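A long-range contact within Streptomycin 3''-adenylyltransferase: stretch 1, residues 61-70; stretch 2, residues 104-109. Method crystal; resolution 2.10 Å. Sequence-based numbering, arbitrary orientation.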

# COMPACT_ATOMS: atom_id res chain seq x y z
N SER A 61 -15.89 16.52 -3.50
CA SER A 61 -16.03 15.21 -2.87
C SER A 61 -14.70 14.72 -2.32
O SER A 61 -14.65 14.09 -1.25
N LYS A 62 -13.60 14.98 -3.03
CA LYS A 62 -12.29 14.56 -2.54
C LYS A 62 -11.91 15.31 -1.28
O LYS A 62 -11.37 14.72 -0.34
N GLU A 63 -12.17 16.62 -1.24
CA GLU A 63 -11.88 17.38 -0.03
C GLU A 63 -12.71 16.87 1.15
O GLU A 63 -12.21 16.75 2.27
N ILE A 64 -13.99 16.55 0.90
CA ILE A 64 -14.83 15.99 1.96
C ILE A 64 -14.21 14.71 2.49
O ILE A 64 -14.03 14.54 3.70
N LEU A 65 -13.89 13.78 1.59
CA LEU A 65 -13.28 12.51 2.00
C LEU A 65 -12.04 12.76 2.84
O LEU A 65 -11.87 12.15 3.91
N ILE A 66 -11.17 13.65 2.38
CA ILE A 66 -9.98 13.95 3.17
C ILE A 66 -10.38 14.51 4.53
O ILE A 66 -9.80 14.15 5.56
N GLN A 67 -11.36 15.41 4.54
CA GLN A 67 -11.76 16.05 5.79
C GLN A 67 -12.35 15.02 6.75
O GLN A 67 -12.02 15.01 7.94
N LYS A 68 -13.21 14.14 6.24
CA LYS A 68 -13.91 13.19 7.10
C LYS A 68 -13.03 12.00 7.46
O LYS A 68 -13.22 11.42 8.54
N ILE A 69 -12.07 11.63 6.62
CA ILE A 69 -11.23 10.50 6.98
C ILE A 69 -10.15 10.91 7.97
O ILE A 69 -9.75 10.11 8.83
N ARG A 70 -9.67 12.14 7.88
CA ARG A 70 -8.50 12.52 8.66
C ARG A 70 -8.67 12.34 10.16
O ARG A 70 -7.72 11.87 10.81
N GLN A 104 -5.78 6.13 -11.36
CA GLN A 104 -6.13 6.21 -9.96
C GLN A 104 -6.86 7.53 -9.74
O GLN A 104 -6.30 8.60 -10.02
N GLU A 105 -8.08 7.46 -9.20
CA GLU A 105 -8.93 8.64 -9.08
C GLU A 105 -8.68 9.45 -7.82
O GLU A 105 -8.93 10.66 -7.81
N PHE A 106 -8.22 8.81 -6.75
CA PHE A 106 -8.11 9.48 -5.46
C PHE A 106 -7.34 8.56 -4.53
O PHE A 106 -7.42 7.34 -4.63
N ILE A 107 -6.58 9.18 -3.63
CA ILE A 107 -5.84 8.43 -2.62
C ILE A 107 -5.91 9.21 -1.31
O ILE A 107 -5.53 10.39 -1.27
N TYR A 108 -6.39 8.56 -0.25
CA TYR A 108 -6.14 9.01 1.11
C TYR A 108 -4.95 8.23 1.64
O TYR A 108 -4.93 6.99 1.57
N GLY A 109 -3.98 8.95 2.19
CA GLY A 109 -2.78 8.35 2.76
C GLY A 109 -2.09 9.34 3.68
O GLY A 109 -2.02 10.53 3.36

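The most striking feature of this contact is a methyl group seated almost exactly on the axis of an aromatic ring: Ile69 CG2 lies 3.5 Å from the centroid of the Tyr108 ring (CG, CD1, CD2, CE1, CE2 and CZ), only 2° off the ring normal. This is a nearly ideal CH-pi contact, in which weakly polarised C-H bonds meet the electron-rich face of the ring.

It forms between a helix and a strand whose N-to-C directions differ by only 14°, with their axes 9.4 Å apart at closest approach. Because the two run nearly parallel, successive helix turns meet alternate strand residues: Lys62 lies level with Phe106, and Ile66 with Tyr108. Alternation along the strand aims the CA-to-CB bonds of Phe106 and Tyr108 toward the helix, while that of Ile107 points away. Both aromatic residues have chi1 in the t well, with chi2 near 90° (85° for Phe106, 93° for Tyr108), and these two rings supply most of the strand's share of the contact.

On the helix, Lys62, Leu65 and Ile69 point toward the strand and Ile66 points sideways. All four have chi1 in the m well and chi2 in t, a common choice on helices. Around the Phe106 ring, Leu65 places CD1 over one face, and its CB is 3.9 Å from Phe106 CZ. Ile66 approaches the edge of the same ring, with CG1 3.7 Å from Phe106 CZ. A branched aliphatic residue suits this position because Ile66 also reaches the second ring: its CG2 lies 4.4 Å from Tyr108 CE1, so one side chain spans the gap between the two aromatics. Ile69, one turn beyond Leu65, completes the apolar surface with its methyl on the tyrosine face.

Lys62 combines two roles. Its aliphatic stem packs against Phe106, with Lys62 CG 3.7 Å from Phe106 CD1, and chi2, chi3 and chi4 all in t extend the chain past the ring to a polar end. There, Lys62 NZ donates a weak hydrogen bond to the backbone Glu105 O at 3.3 Å and forms a long salt bridge to Glu105 OE2 at 3.7 Å. The CA-to-CB bond of Glu105 points sideways, but with chi1 in t and chi2 in p its carboxylate comes nearer the helix. Long, flexible residues suit this margin, since they can keep charge beyond the apolar packing; both Lys62 NZ and Glu105 OE2 also have hydrogen-bond partners elsewhere in the structure.

At the other end, Tyr108 reaches Arg70. Its OH lies 3.3 Å from Arg70 CA and 3.7 Å from Arg70 CB, which are carbon contacts, while the hydroxyl finds its hydrogen bond just outside the two stretches. The Arg70 side chain begins sideways and its end leads away, so its guanidinium group takes no part here. Glu63 and Gln67, exposed on the helix, likewise point away from the strand.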

# COMPACT_ATOMS: atom_id res chain seq x y z
CB SER A 61 -16.60 14.20 -3.87
OG SER A 61 -17.90 14.57 -4.28
CB LYS A 62 -11.23 14.75 -3.63
CG LYS A 62 -11.53 14.01 -4.93
CD LYS A 62 -10.57 14.43 -6.04
CE LYS A 62 -10.83 13.66 -7.33
NZ LYS A 62 -9.73 13.85 -8.32
CB GLU A 63 -12.15 18.86 -0.27
CG GLU A 63 -11.66 19.78 0.83
CD GLU A 63 -11.95 21.25 0.53
OE1 GLU A 63 -11.73 21.66 -0.63
OE2 GLU A 63 -12.39 21.97 1.44
CB ILE A 64 -16.25 15.74 1.44
CG1 ILE A 64 -16.86 17.01 0.85
CG2 ILE A 64 -17.12 15.21 2.57
CD1 ILE A 64 -18.19 16.76 0.14
CB LEU A 65 -12.93 11.67 0.77
CG LEU A 65 -14.09 11.16 -0.07
CD1 LEU A 65 -13.57 10.22 -1.15
CD2 LEU A 65 -15.13 10.44 0.81
CB ILE A 66 -9.05 14.93 2.43
CG1 ILE A 66 -8.51 14.31 1.14
CG2 ILE A 66 -7.93 15.34 3.36
CD1 ILE A 66 -7.92 15.35 0.19
CB GLN A 67 -12.78 17.15 5.51
CG GLN A 67 -12.21 18.55 5.38
CD GLN A 67 -13.31 19.59 5.20
OE1 GLN A 67 -14.41 19.44 5.72
NE2 GLN A 67 -13.00 20.64 4.45
CB LYS A 68 -15.19 12.72 6.41
CG LYS A 68 -16.31 13.78 6.36
CD LYS A 68 -16.44 14.51 7.70
CE LYS A 68 -17.41 15.67 7.62
NZ LYS A 68 -18.80 15.22 7.89
CB ILE A 69 -10.62 9.84 5.73
CG1 ILE A 69 -11.72 9.23 4.87
CG2 ILE A 69 -9.61 8.79 6.16
CD1 ILE A 69 -11.19 8.50 3.65
CB ARG A 70 -8.12 13.97 8.33
CG ARG A 70 -7.17 14.62 9.33
CD ARG A 70 -6.57 15.91 8.77
NE ARG A 70 -7.59 16.72 8.11
CZ ARG A 70 -7.36 17.52 7.07
NH1 ARG A 70 -6.14 17.61 6.56
NH2 ARG A 70 -8.35 18.22 6.55
CB GLN A 104 -4.88 6.12 -9.08
CG GLN A 104 -5.10 6.44 -7.61
CD GLN A 104 -3.82 6.33 -6.80
OE1 GLN A 104 -3.28 5.24 -6.61
NE2 GLN A 104 -3.32 7.46 -6.31
CB GLU A 105 -10.41 8.21 -9.10
CG GLU A 105 -11.39 9.32 -8.73
CD GLU A 105 -11.53 10.35 -9.83
OE1 GLU A 105 -10.97 10.13 -10.91
OE2 GLU A 105 -12.21 11.38 -9.63
CB PHE A 106 -9.49 9.79 -4.88
CG PHE A 106 -9.45 10.33 -3.47
CD1 PHE A 106 -9.26 11.67 -3.24
CD2 PHE A 106 -9.63 9.48 -2.38
CE1 PHE A 106 -9.23 12.17 -1.96
CE2 PHE A 106 -9.59 9.97 -1.09
CZ PHE A 106 -9.40 11.32 -0.88
CB ILE A 107 -4.38 8.19 -3.02
CG1 ILE A 107 -3.59 7.61 -1.85
CG2 ILE A 107 -3.75 9.49 -3.52
CD1 ILE A 107 -3.92 6.14 -1.53
CB TYR A 108 -7.33 8.81 2.06
CG TYR A 108 -7.01 9.43 3.40
CD1 TYR A 108 -7.38 10.74 3.70
CD2 TYR A 108 -6.27 8.74 4.35
CE1 TYR A 108 -7.05 11.32 4.91
CE2 TYR A 108 -5.94 9.31 5.56
CZ TYR A 108 -6.32 10.61 5.83
OH TYR A 108 -5.98 11.18 7.04